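Local atomic coordinates of 11S globulin seed storage protein (PDB entry 3QAC), a protein that probably serves as a nutrient reservoir in the amaranth seed, assembling as a hexamer of subunits made of disulfide-linked acidic and basic chains. Residues V50-R55 against G375-V380; Y75-N80 against Y349-R354; R218-S223 against Q232-E237. All coordinates share one frame; numbering follows the deposited sequence.

Interaction 1 of 3, residues V50-R55 against G375-V380; sequences VSVIRR and GQLVVV
Val52 and Leu377 meet tip to tip where the two cupin domains of the subunit pack against each other. Strand 51-57 belongs to a sheet of the first domain and strand 377-380 to the edge of a sheet of the second, so the contact joins two beta-barrel units through side chains, with the CA atoms of Val52 and Leu377 9.4 Å apart. Val52 straddles one methyl of the leucine: its CG1 lies 3.8 Å from Leu377 CD2, and CB and CG2 are only slightly farther from the same atom. Leu377 presents this methyl with CG lodged between backbone N and carbonyl carbon (chi1 62°). Ile347 and Trp38 line the apolar patch, and Phe45 adds to it on the leucine side.

Two residues further along, Arg54 turns the contact polar. CG lies anti to the backbone N (chi1 168°), and a bend at chi3 brings the guanidinium edge to Gly375, with the glycine carbonyl carbon close to the guanidinium plane. NH2 is 3.4 Å from Gly375 CA, close enough that a beta carbon there would crowd it; the positive phi of this residue also favours glycine. NH2 makes only a weak bond to Gly375 O (angle 148°) and also hydrogen-bonds to the Tyr349 hydroxyl, whereas NH1 forms a salt bridge with Glu36, its main charged partner. A water ties the edge together: it accepts from Arg54 NH1 at 2.8 Å and donates to Gly375 O at 3.1 Å.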
ATOM      1  N   VAL A  50      13.075   5.296  -5.862  1.00 33.74           N
ATOM      2  CA  VAL A  50      14.146   5.168  -4.897  1.00 33.25           C
ATOM      3  C   VAL A  50      15.174   6.232  -5.143  1.00 32.99           C
ATOM      4  O   VAL A  50      15.146   6.930  -6.159  1.00 33.26           O
ATOM      5  CB  VAL A  50      14.822   3.799  -4.979  1.00 35.29           C
ATOM      6  CG1 VAL A  50      13.788   2.675  -4.760  1.00 34.34           C
ATOM      7  CG2 VAL A  50      15.529   3.638  -6.308  1.00 29.77           C
ATOM      8  N   SER A  51      16.058   6.378  -4.177  1.00 29.90           N
ATOM      9  CA  SER A  51      17.230   7.204  -4.343  1.00 31.58           C
ATOM     10  C   SER A  51      18.399   6.351  -3.894  1.00 36.72           C
ATOM     11  O   SER A  51      18.244   5.395  -3.137  1.00 35.88           O
ATOM     12  CB  SER A  51      17.136   8.473  -3.511  1.00 35.84           C
ATOM     13  OG  SER A  51      16.090   9.324  -3.979  1.00 34.90           O
ATOM     14  N   VAL A  52      19.571   6.669  -4.394  1.00 35.64           N
ATOM     15  CA  VAL A  52      20.746   5.943  -3.998  1.00 32.93           C
ATOM     16  C   VAL A  52      21.801   6.947  -3.576  1.00 38.35           C
ATOM     17  O   VAL A  52      22.005   7.989  -4.238  1.00 42.12           O
ATOM     18  CB  VAL A  52      21.259   5.024  -5.143  1.00 29.41           C
ATOM     19  CG1 VAL A  52      22.526   4.307  -4.740  1.00 33.73           C
ATOM     20  CG2 VAL A  52      20.189   4.017  -5.533  1.00 29.80           C
ATOM     21  N   ILE A  53      22.427   6.659  -2.444  1.00 36.22           N
ATOM     22  CA  ILE A  53      23.629   7.356  -2.034  1.00 35.66           C
ATOM     23  C   ILE A  53      24.758   6.385  -1.713  1.00 38.79           C
ATOM     24  O   ILE A  53      24.542   5.189  -1.468  1.00 36.96           O
ATOM     25  CB  ILE A  53      23.394   8.242  -0.823  1.00 32.71           C
ATOM     26  CG1 ILE A  53      22.955   7.405   0.372  1.00 37.83           C
ATOM     27  CG2 ILE A  53      22.375   9.324  -1.149  1.00 32.32           C
ATOM     28  CD1 ILE A  53      23.053   8.172   1.694  1.00 37.67           C
ATOM     29  N   ARG A  54      25.974   6.907  -1.733  1.00 35.46           N
ATOM     30  CA  ARG A  54      27.122   6.143  -1.315  1.00 37.78           C
ATOM     31  C   ARG A  54      27.896   7.040  -0.377  1.00 40.15           C
ATOM     32  O   ARG A  54      28.188   8.183  -0.711  1.00 42.54           O
ATOM     33  CB  ARG A  54      27.959   5.715  -2.515  1.00 37.70           C
ATOM     34  CG  ARG A  54      29.324   5.162  -2.146  1.00 42.29           C
ATOM     35  CD  ARG A  54      30.074   4.670  -3.374  1.00 41.80           C
ATOM     36  NE  ARG A  54      30.353   5.752  -4.316  1.00 47.08           N
ATOM     37  CZ  ARG A  54      30.345   5.609  -5.636  1.00 45.05           C
ATOM     38  NH1 ARG A  54      30.601   6.644  -6.423  1.00 44.36           N
ATOM     39  NH2 ARG A  54      30.067   4.430  -6.172  1.00 43.66           N
ATOM     40  N   ARG A  55      28.169   6.552   0.823  1.00 39.19           N
ATOM     41  CA  ARG A  55      28.920   7.340   1.782  1.00 38.71           C
ATOM     42  C   ARG A  55      30.250   6.679   1.964  1.00 45.96           C
ATOM     43  O   ARG A  55      30.339   5.453   2.120  1.00 45.89           O
ATOM     44  CB  ARG A  55      28.222   7.439   3.133  1.00 34.27           C
ATOM     45  CG  ARG A  55      26.815   8.013   3.086  1.00 45.13           C
ATOM     46  CD  ARG A  55      26.284   8.231   4.498  1.00 41.44           C
ATOM     47  NE  ARG A  55      24.895   8.674   4.510  1.00 44.90           N
ATOM     48  CZ  ARG A  55      24.499   9.928   4.278  1.00 43.64           C
ATOM     49  NH1 ARG A  55      25.385  10.877   3.980  1.00 42.87           N
ATOM     50  NH2 ARG A  55      23.209  10.229   4.318  1.00 39.20           N
ATOM     51  N   GLY A 375      31.084   1.074  -9.272  1.00 39.87           N
ATOM     52  CA  GLY A 375      30.470   2.285  -8.768  1.00 35.53           C
ATOM     53  C   GLY A 375      29.326   2.783  -9.611  1.00 32.35           C
ATOM     54  O   GLY A 375      28.711   3.789  -9.277  1.00 37.78           O
ATOM     55  N   GLN A 376      29.058   2.103 -10.715  1.00 31.16           N
ATOM     56  CA  GLN A 376      27.904   2.436 -11.538  1.00 37.16           C
ATOM     57  C   GLN A 376      26.735   1.530 -11.198  1.00 40.35           C
ATOM     58  O   GLN A 376      26.924   0.385 -10.769  1.00 37.62           O
ATOM     59  CB  GLN A 376      28.224   2.250 -13.006  1.00 37.61           C
ATOM     60  CG  GLN A 376      29.490   2.945 -13.472  1.00 44.68           C
ATOM     61  CD  GLN A 376      29.697   2.786 -14.966  1.00 45.28           C
ATOM     62  OE1 GLN A 376      29.534   1.697 -15.514  1.00 41.77           O
ATOM     63  NE2 GLN A 376      30.052   3.875 -15.632  1.00 44.10           N
ATOM     64  N   LEU A 377      25.525   2.027 -11.418  1.00 32.53           N
ATOM     65  CA  LEU A 377      24.359   1.201 -11.219  1.00 35.43           C
ATOM     66  C   LEU A 377      23.446   1.384 -12.389  1.00 35.20           C
ATOM     67  O   LEU A 377      23.472   2.415 -13.048  1.00 37.81           O
ATOM     68  CB  LEU A 377      23.645   1.573  -9.919  1.00 36.25           C
ATOM     69  CG  LEU A 377      23.097   3.007  -9.826  1.00 35.00           C
ATOM     70  CD1 LEU A 377      21.785   3.122 -10.593  1.00 29.53           C
ATOM     71  CD2 LEU A 377      22.900   3.409  -8.363  1.00 31.37           C
ATOM     72  N   VAL A 378      22.635   0.378 -12.665  1.00 34.60           N
ATOM     73  CA  VAL A 378      21.537   0.572 -13.583  1.00 31.12           C
ATOM     74  C   VAL A 378      20.263   0.162 -12.875  1.00 34.84           C
ATOM     75  O   VAL A 378      20.269  -0.739 -12.026  1.00 33.70           O
ATOM     76  CB  VAL A 378      21.716  -0.232 -14.874  1.00 36.07           C
ATOM     77  CG1 VAL A 378      21.912  -1.735 -14.562  1.00 33.86           C
ATOM     78  CG2 VAL A 378      20.532   0.005 -15.814  1.00 32.66           C
ATOM     79  N   VAL A 379      19.172   0.822 -13.226  1.00 30.81           N
ATOM     80  CA  VAL A 379      17.893   0.467 -12.675  1.00 31.03           C
ATOM     81  C   VAL A 379      17.214  -0.466 -13.639  1.00 35.73           C
ATOM     82  O   VAL A 379      16.930  -0.102 -14.790  1.00 42.07           O
ATOM     83  CB  VAL A 379      16.992   1.690 -12.483  1.00 31.85           C
ATOM     84  CG1 VAL A 379      15.617   1.268 -11.942  1.00 36.72           C
ATOM     85  CG2 VAL A 379      17.646   2.680 -11.563  1.00 33.89           C
ATOM     86  N   VAL A 380      16.968  -1.678 -13.176  1.00 30.95           N
ATOM     87  CA  VAL A 380      16.171  -2.632 -13.919  1.00 34.79           C
ATOM     88  C   VAL A 380      14.743  -2.587 -13.411  1.00 36.03           C
ATOM     89  O   VAL A 380      14.474  -2.989 -12.289  1.00 35.82           O
ATOM     90  CB  VAL A 380      16.671  -4.067 -13.733  1.00 38.99           C
ATOM     91  CG1 VAL A 380      16.008  -4.968 -14.772  1.00 34.57           C
ATOM     92  CG2 VAL A 380      18.220  -4.136 -13.819  1.00 35.54           C
TER
HETATM   93  O   HOH W   1      30.726   6.130  -9.153  1.00 39.83           O

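Interaction 2 of 3, residues Y75-N80 against Y349-R354; sequences YIEQGN and YCVRGR
The ring of Tyr349 meets Glu77 at its edge, with carboxylate atom OE2 lying in the ring plane, whereas the ring of Tyr75 is approached obliquely by the methyl CG2 of Val351. The planes of the carboxylate and the Tyr349 ring are 34° apart, and the two side chains cross at about a right angle. Their meeting is a short hydrogen bond: Tyr349 OH donates to Glu77 OE2 over 2.6 Å, reaching the oxygen nearly in line with its C-O bond. The nearby charge of Arg54 would probably polarise this hydroxyl toward the carboxylate; OE1 of Glu77 has a long, weak ion pair with Arg374. Glu77 spans the gap because CG stands anti to the backbone N (chi1 -176°) and the chain stays extended beyond it.

Val351 supplies the apolar part of the contact with both methyls: CG2 is 4.0 Å from Tyr75 CE2, and CG1 is 4.2 Å from Glu77 CG, the valine and glutamate sliding past each other in opposite directions. The hydroxyl of Tyr75 is held by Lys327. An alanine in place of Glu77 would probably leave the Tyr349 hydroxyl without its acceptor and Arg374 without its weak ion-pair partner.

The axes of the short segments 75-78 and 349-351 approach to 9.8 Å, with 37° between their directions, and the side chains described bridge them. Each carries a classic beta bulge, Glu77-Gln78 opposite Val159 and Val351-Arg352 opposite Glu396, at matching places in the two cupin domains, as expected of the pseudo-symmetric bicupin fold of 11S globulins.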
ATOM      1  N   TYR A  75      24.386  -1.644   1.870  1.00 38.27           N
ATOM      2  CA  TYR A  75      25.432  -2.613   1.635  1.00 37.11           C
ATOM      3  C   TYR A  75      26.768  -1.974   1.977  1.00 40.18           C
ATOM      4  O   TYR A  75      27.081  -0.872   1.517  1.00 42.02           O
ATOM      5  CB  TYR A  75      25.420  -3.098   0.194  1.00 37.21           C
ATOM      6  CG  TYR A  75      26.563  -4.023  -0.145  1.00 36.94           C
ATOM      7  CD1 TYR A  75      26.572  -5.332   0.301  1.00 40.59           C
ATOM      8  CD2 TYR A  75      27.617  -3.594  -0.933  1.00 40.07           C
ATOM      9  CE1 TYR A  75      27.603  -6.182  -0.005  1.00 40.53           C
ATOM     10  CE2 TYR A  75      28.655  -4.442  -1.252  1.00 43.40           C
ATOM     11  CZ  TYR A  75      28.644  -5.730  -0.786  1.00 41.11           C
ATOM     12  OH  TYR A  75      29.671  -6.581  -1.098  1.00 48.80           O
ATOM     13  N   ILE A  76      27.529  -2.664   2.812  1.00 40.86           N
ATOM     14  CA  ILE A  76      28.859  -2.222   3.192  1.00 39.82           C
ATOM     15  C   ILE A  76      29.790  -2.725   2.110  1.00 44.85           C
ATOM     16  O   ILE A  76      30.114  -3.912   2.056  1.00 50.35           O
ATOM     17  CB  ILE A  76      29.271  -2.795   4.556  1.00 37.09           C
ATOM     18  CG1 ILE A  76      28.306  -2.313   5.644  1.00 38.77           C
ATOM     19  CG2 ILE A  76      30.689  -2.419   4.893  1.00 39.96           C
ATOM     20  CD1 ILE A  76      28.005  -0.822   5.606  1.00 40.32           C
ATOM     21  N   GLU A  77      30.192  -1.822   1.225  1.00 42.92           N
ATOM     22  CA  GLU A  77      30.967  -2.205   0.065  1.00 42.92           C
ATOM     23  C   GLU A  77      32.386  -2.480   0.502  1.00 46.71           C
ATOM     24  O   GLU A  77      33.072  -3.345  -0.045  1.00 40.33           O
ATOM     25  CB  GLU A  77      30.978  -1.069  -0.960  1.00 43.03           C
ATOM     26  CG  GLU A  77      31.690  -1.435  -2.236  1.00 45.81           C
ATOM     27  CD  GLU A  77      32.028  -0.235  -3.094  1.00 53.90           C
ATOM     28  OE1 GLU A  77      33.239   0.021  -3.293  1.00 61.31           O
ATOM     29  OE2 GLU A  77      31.093   0.449  -3.564  1.00 50.53           O
ATOM     30  N   GLN A  78      32.820  -1.725   1.501  1.00 46.93           N
ATOM     31  CA  GLN A  78      34.213  -1.739   1.889  1.00 47.25           C
ATOM     32  C   GLN A  78      34.341  -1.353   3.334  1.00 46.73           C
ATOM     33  O   GLN A  78      33.600  -0.513   3.830  1.00 45.74           O
ATOM     34  CB  GLN A  78      34.981  -0.727   1.043  1.00 51.38           C
ATOM     35  CG  GLN A  78      36.502  -0.843   1.134  1.00 60.28           C
ATOM     36  CD  GLN A  78      37.216   0.203   0.278  1.00 64.91           C
ATOM     37  OE1 GLN A  78      37.320   1.366   0.670  1.00 61.04           O
ATOM     38  NE2 GLN A  78      37.706  -0.207  -0.894  1.00 64.60           N
ATOM     39  N   GLY A  79      35.304  -1.965   4.005  1.00 53.30           N
ATOM     40  CA  GLY A  79      35.654  -1.573   5.349  1.00 49.08           C
ATOM     41  C   GLY A  79      34.847  -2.265   6.426  1.00 50.27           C
ATOM     42  O   GLY A  79      34.055  -3.181   6.178  1.00 50.13           O
ATOM     43  N   ASN A  80      35.083  -1.822   7.647  1.00 46.06           N
ATOM     44  CA  ASN A  80      34.275  -2.215   8.773  1.00 50.55           C
ATOM     45  C   ASN A  80      34.157  -1.033   9.718  1.00 52.41           C
ATOM     46  O   ASN A  80      34.862  -0.027   9.586  1.00 44.91           O
ATOM     47  CB  ASN A  80      34.860  -3.435   9.488  1.00 53.23           C
ATOM     48  CG  ASN A  80      36.363  -3.539   9.331  1.00 63.49           C
ATOM     49  OD1 ASN A  80      37.124  -2.750   9.907  1.00 65.38           O
ATOM     50  ND2 ASN A  80      36.806  -4.522   8.543  1.00 60.12           N
ATOM     51  N   TYR A 349      23.742  -2.287  -8.571  1.00 35.90           N
ATOM     52  CA  TYR A 349      24.963  -1.541  -8.384  1.00 31.98           C
ATOM     53  C   TYR A 349      26.164  -2.431  -8.641  1.00 40.67           C
ATOM     54  O   TYR A 349      26.264  -3.538  -8.076  1.00 40.34           O
ATOM     55  CB  TYR A 349      25.008  -1.148  -6.934  1.00 33.12           C
ATOM     56  CG  TYR A 349      26.241  -0.413  -6.519  1.00 37.65           C
ATOM     57  CD1 TYR A 349      26.404   0.936  -6.832  1.00 33.61           C
ATOM     58  CD2 TYR A 349      27.225  -1.041  -5.775  1.00 32.79           C
ATOM     59  CE1 TYR A 349      27.516   1.623  -6.431  1.00 35.79           C
ATOM     60  CE2 TYR A 349      28.350  -0.351  -5.368  1.00 38.68           C
ATOM     61  CZ  TYR A 349      28.485   0.985  -5.706  1.00 36.39           C
ATOM     62  OH  TYR A 349      29.590   1.695  -5.307  1.00 40.40           O
ATOM     63  N   CYS A 350      27.086  -1.961  -9.472  1.00 39.70           N
ATOM     64  CA  CYS A 350      28.284  -2.745  -9.724  1.00 38.43           C
ATOM     65  C   CYS A 350      29.321  -2.511  -8.652  1.00 39.22           C
ATOM     66  O   CYS A 350      29.774  -1.389  -8.437  1.00 38.92           O
ATOM     67  CB  CYS A 350      28.893  -2.453 -11.085  1.00 41.15           C
ATOM     68  SG  CYS A 350      30.413  -3.398 -11.307  1.00 46.62           S
ATOM     69  N   VAL A 351      29.698  -3.594  -7.992  1.00 37.65           N
ATOM     70  CA  VAL A 351      30.665  -3.554  -6.912  1.00 43.84           C
ATOM     71  C   VAL A 351      32.094  -3.652  -7.427  1.00 46.64           C
ATOM     72  O   VAL A 351      32.950  -2.876  -7.011  1.00 53.89           O
ATOM     73  CB  VAL A 351      30.406  -4.672  -5.876  1.00 45.64           C
ATOM     74  CG1 VAL A 351      31.488  -4.678  -4.818  1.00 44.74           C
ATOM     75  CG2 VAL A 351      29.042  -4.480  -5.226  1.00 46.00           C
ATOM     76  N   ARG A 352      32.363  -4.615  -8.308  1.00 48.87           N
ATOM     77  CA  ARG A 352      33.672  -4.690  -8.961  1.00 47.23           C
ATOM     78  C   ARG A 352      33.586  -5.416 -10.286  1.00 49.35           C
ATOM     79  O   ARG A 352      32.561  -6.015 -10.612  1.00 46.76           O
ATOM     80  CB  ARG A 352      34.712  -5.362  -8.060  1.00 47.50           C
ATOM     81  CG  ARG A 352      34.490  -6.844  -7.857  1.00 48.00           C
ATOM     82  CD  ARG A 352      35.797  -7.575  -7.537  1.00 48.18           C
ATOM     83  NE  ARG A 352      36.733  -7.507  -8.655  1.00 49.13           N
ATOM     84  CZ  ARG A 352      36.678  -8.289  -9.729  1.00 50.29           C
ATOM     85  NH1 ARG A 352      37.565  -8.144 -10.703  1.00 54.12           N
ATOM     86  NH2 ARG A 352      35.733  -9.211  -9.841  1.00 48.43           N
ATOM     87  N   GLY A 353      34.668  -5.371 -11.056  1.00 47.01           N
ATOM     88  CA  GLY A 353      34.661  -6.009 -12.357  1.00 41.01           C
ATOM     89  C   GLY A 353      33.894  -5.203 -13.391  1.00 43.33           C
ATOM     90  O   GLY A 353      33.736  -3.987 -13.277  1.00 42.66           O
ATOM     91  N   ARG A 354      33.404  -5.895 -14.408  1.00 39.08           N
ATOM     92  CA  ARG A 354      32.777  -5.238 -15.530  1.00 47.65           C
ATOM     93  C   ARG A 354      31.892  -6.245 -16.226  1.00 46.33           C
ATOM     94  O   ARG A 354      32.220  -7.432 -16.278  1.00 41.75           O
ATOM     95  CB  ARG A 354      33.841  -4.715 -16.496  1.00 48.54           C
ATOM     96  CG  ARG A 354      33.282  -4.006 -17.719  1.00 54.22           C
ATOM     97  CD  ARG A 354      34.392  -3.331 -18.524  1.00 54.56           C
ATOM     98  NE  ARG A 354      35.094  -2.313 -17.740  1.00 58.92           N
ATOM     99  CZ  ARG A 354      34.861  -1.003 -17.817  1.00 56.17           C
ATOM    100  NH1 ARG A 354      33.939  -0.534 -18.655  1.00 52.47           N
ATOM    101  NH2 ARG A 354      35.561  -0.160 -17.059  1.00 49.83           N
TER

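Interaction 3 of 3, residues R218-S223 against Q232-E237; sequences RLLAES and QKLQAE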
ATOM      1  N   ARG A 218      16.249  28.164  24.463  1.00 57.55           N
ATOM      2  CA  ARG A 218      15.797  28.046  25.839  1.00 60.77           C
ATOM      3  C   ARG A 218      15.108  26.696  26.042  1.00 55.19           C
ATOM      4  O   ARG A 218      15.557  25.892  26.853  1.00 51.81           O
ATOM      5  CB  ARG A 218      14.865  29.209  26.210  1.00 65.58           C
ATOM      6  CG  ARG A 218      14.487  29.248  27.690  1.00 68.51           C
ATOM      7  CD  ARG A 218      13.888  30.596  28.094  1.00 80.76           C
ATOM      8  NE  ARG A 218      14.713  31.730  27.667  1.00 86.31           N
ATOM      9  CZ  ARG A 218      14.295  32.699  26.850  1.00 90.00           C
ATOM     10  NH1 ARG A 218      13.053  32.682  26.371  1.00 83.17           N
ATOM     11  NH2 ARG A 218      15.119  33.693  26.515  1.00 82.14           N
ATOM     12  N   LEU A 219      14.030  26.466  25.292  1.00 55.83           N
ATOM     13  CA  LEU A 219      13.313  25.193  25.297  1.00 53.52           C
ATOM     14  C   LEU A 219      14.267  24.002  25.240  1.00 55.28           C
ATOM     15  O   LEU A 219      14.059  23.009  25.933  1.00 51.70           O
ATOM     16  CB  LEU A 219      12.300  25.121  24.143  1.00 55.82           C
ATOM     17  CG  LEU A 219      10.865  25.602  24.424  1.00 59.75           C
ATOM     18  CD1 LEU A 219       9.989  25.640  23.158  1.00 53.71           C
ATOM     19  CD2 LEU A 219      10.209  24.742  25.488  1.00 55.64           C
ATOM     20  N   LEU A 220      15.315  24.107  24.425  1.00 50.59           N
ATOM     21  CA  LEU A 220      16.307  23.036  24.339  1.00 49.59           C
ATOM     22  C   LEU A 220      17.009  22.798  25.658  1.00 51.05           C
ATOM     23  O   LEU A 220      17.051  21.668  26.156  1.00 49.94           O
ATOM     24  CB  LEU A 220      17.345  23.325  23.257  1.00 50.85           C
ATOM     25  CG  LEU A 220      16.935  22.948  21.835  1.00 47.85           C
ATOM     26  CD1 LEU A 220      18.165  22.676  21.000  1.00 49.63           C
ATOM     27  CD2 LEU A 220      16.022  21.730  21.834  1.00 50.43           C
ATOM     28  N   ALA A 221      17.570  23.869  26.216  1.00 54.69           N
ATOM     29  CA  ALA A 221      18.283  23.800  27.484  1.00 51.65           C
ATOM     30  C   ALA A 221      17.380  23.204  28.561  1.00 54.78           C
ATOM     31  O   ALA A 221      17.761  22.276  29.289  1.00 56.79           O
ATOM     32  CB  ALA A 221      18.760  25.190  27.889  1.00 51.71           C
ATOM     33  N   GLU A 222      16.175  23.747  28.649  1.00 53.05           N
ATOM     34  CA  GLU A 222      15.193  23.273  29.601  1.00 52.94           C
ATOM     35  C   GLU A 222      14.939  21.790  29.387  1.00 59.07           C
ATOM     36  O   GLU A 222      14.858  21.013  30.343  1.00 58.41           O
ATOM     37  CB  GLU A 222      13.894  24.045  29.413  1.00 54.67           C
ATOM     38  CG  GLU A 222      12.762  23.545  30.275  1.00 66.94           C
ATOM     39  CD  GLU A 222      12.219  24.618  31.200  1.00 73.93           C
ATOM     40  OE1 GLU A 222      12.788  24.792  32.305  1.00 75.22           O
ATOM     41  OE2 GLU A 222      11.223  25.283  30.822  1.00 70.63           O
ATOM     42  N   SER A 223      14.817  21.400  28.122  1.00 58.32           N
ATOM     43  CA  SER A 223      14.442  20.034  27.787  1.00 56.09           C
ATOM     44  C   SER A 223      15.450  19.052  28.342  1.00 54.13           C
ATOM     45  O   SER A 223      15.081  18.037  28.913  1.00 51.82           O
ATOM     46  CB  SER A 223      14.319  19.861  26.273  1.00 55.73           C
ATOM     47  OG  SER A 223      13.191  20.552  25.777  1.00 53.18           O
ATOM     48  N   GLN A 232      23.171  25.431  22.663  1.00 60.18           N
ATOM     49  CA  GLN A 232      23.643  25.991  21.393  1.00 58.49           C
ATOM     50  C   GLN A 232      24.563  25.024  20.663  1.00 59.04           C
ATOM     51  O   GLN A 232      24.676  25.058  19.437  1.00 58.99           O
ATOM     52  CB  GLN A 232      24.415  27.283  21.625  1.00 58.26           C
ATOM     53  CG  GLN A 232      23.622  28.393  22.254  1.00 64.40           C
ATOM     54  CD  GLN A 232      24.445  29.662  22.391  1.00 75.43           C
ATOM     55  OE1 GLN A 232      24.157  30.670  21.743  1.00 72.38           O
ATOM     56  NE2 GLN A 232      25.483  29.612  23.224  1.00 69.79           N
ATOM     57  N   LYS A 233      25.244  24.179  21.428  1.00 61.84           N
ATOM     58  CA  LYS A 233      26.084  23.152  20.846  1.00 60.63           C
ATOM     59  C   LYS A 233      25.204  22.154  20.090  1.00 59.93           C
ATOM     60  O   LYS A 233      25.522  21.750  18.969  1.00 56.39           O
ATOM     61  CB  LYS A 233      26.913  22.473  21.931  1.00 64.82           C
ATOM     62  CG  LYS A 233      27.875  23.433  22.603  1.00 68.12           C
ATOM     63  CD  LYS A 233      28.741  24.134  21.563  1.00 67.48           C
ATOM     64  CE  LYS A 233      29.988  23.321  21.225  1.00 69.92           C
ATOM     65  NZ  LYS A 233      31.022  23.392  22.314  1.00 66.80           N
ATOM     66  N   LEU A 234      24.091  21.775  20.706  1.00 55.27           N
ATOM     67  CA  LEU A 234      23.092  20.981  20.015  1.00 54.21           C
ATOM     68  C   LEU A 234      22.787  21.605  18.654  1.00 52.56           C
ATOM     69  O   LEU A 234      22.707  20.915  17.643  1.00 51.45           O
ATOM     70  CB  LEU A 234      21.820  20.882  20.854  1.00 51.25           C
ATOM     71  CG  LEU A 234      21.577  19.535  21.553  1.00 58.07           C
ATOM     72  CD1 LEU A 234      22.877  18.804  21.848  1.00 54.82           C
ATOM     73  CD2 LEU A 234      20.737  19.690  22.816  1.00 50.10           C
ATOM     74  N   GLN A 235      22.646  22.920  18.622  1.00 53.11           N
ATOM     75  CA  GLN A 235      22.141  23.552  17.416  1.00 54.00           C
ATOM     76  C   GLN A 235      23.226  23.707  16.375  1.00 54.15           C
ATOM     77  O   GLN A 235      22.940  23.940  15.201  1.00 51.61           O
ATOM     78  CB  GLN A 235      21.475  24.871  17.753  1.00 53.37           C
ATOM     79  CG  GLN A 235      20.317  24.679  18.696  1.00 53.61           C
ATOM     80  CD  GLN A 235      19.741  25.977  19.193  1.00 56.92           C
ATOM     81  OE1 GLN A 235      20.473  26.900  19.564  1.00 58.35           O
ATOM     82  NE2 GLN A 235      18.416  26.061  19.209  1.00 56.31           N
ATOM     83  N   ALA A 236      24.469  23.549  16.820  1.00 53.82           N
ATOM     84  CA  ALA A 236      25.623  23.515  15.929  1.00 58.57           C
ATOM     85  C   ALA A 236      25.602  24.621  14.882  1.00 62.21           C
ATOM     86  O   ALA A 236      26.054  24.429  13.760  1.00 63.93           O
ATOM     87  CB  ALA A 236      25.736  22.162  15.258  1.00 53.06           C
ATOM     88  N   GLU A 237      25.075  25.778  15.248  1.00 63.86           N
ATOM     89  CA  GLU A 237      25.088  26.918  14.344  1.00 73.93           C
ATOM     90  C   GLU A 237      26.539  27.249  13.959  1.00 72.41           C
ATOM     91  O   GLU A 237      26.806  27.734  12.861  1.00 65.11           O
ATOM     92  CB  GLU A 237      24.389  28.100  15.015  1.00 72.63           C
ATOM     93  CG  GLU A 237      24.255  27.909  16.535  1.00 77.06           C
ATOM     94  CD  GLU A 237      23.034  28.609  17.123  1.00 83.00           C
ATOM     95  OE1 GLU A 237      22.215  29.136  16.336  1.00 78.35           O
ATOM     96  OE2 GLU A 237      22.898  28.624  18.373  1.00 76.36           O
TER
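Leu220 projects from helix 217-224 against Leu234 and Gln235 of helix 228-235, two short consecutive helices set steeply across each other and joined by a short turn, a simple helix-turn-helix arrangement. One methyl does the touching on the first side: Leu220 CD1 lies 3.7 Å from Gln235 CG and 4.1 Å from Leu234 CB. The leucine and glutamine cross obliquely, so that the aliphatic part of Gln235 and the nitrogen end of its amide both border this methyl. The amide is held by partners just outside the two segments, OE1 by Thr217 and NE2 weakly by Phe212 O. Phe212 and Phe215 also press on Leu220, closing the buried part of the helix pair.

Away from this patch the contact thins out quickly. The side chains of Arg218 and Gln232 start off away from the opposite segment; the exposed arginine rests on Glu228. Another flank of the helix pair is taken by a neighbouring subunit, whose Tyr430 packs on Lys233 and Leu234 and whose Arg444 bonds to the carbonyls of Glu222 and Ser223. Within helix 217-224, Leu219 O is gripped twice from opposite faces of its plane, by Ser223 N at 2.8 Å and by Ser223 OG at 2.6 Å.

How the interactions relate
Interactions 1 and 2 lie side by side, with centres 12 Å apart, and both join the first cupin domain to the second; strands 377-380 and 346-351 are neighbours in one sheet, where Gln376 O and Cys350 N probably bond. A polar chain runs through both: Glu77, Tyr349, Arg54 and the carbonyl of Gly375. Interaction 1 is wholly buried, whereas interaction 2 reaches the partly exposed strand ends. Interaction 3 stands apart, about 16 Å from interaction 1 and 25 Å from interaction 2 at the nearest atoms. Its small buried patch lacks any hydrogen bond across the segments and sits at the chain's periphery, beside another subunit.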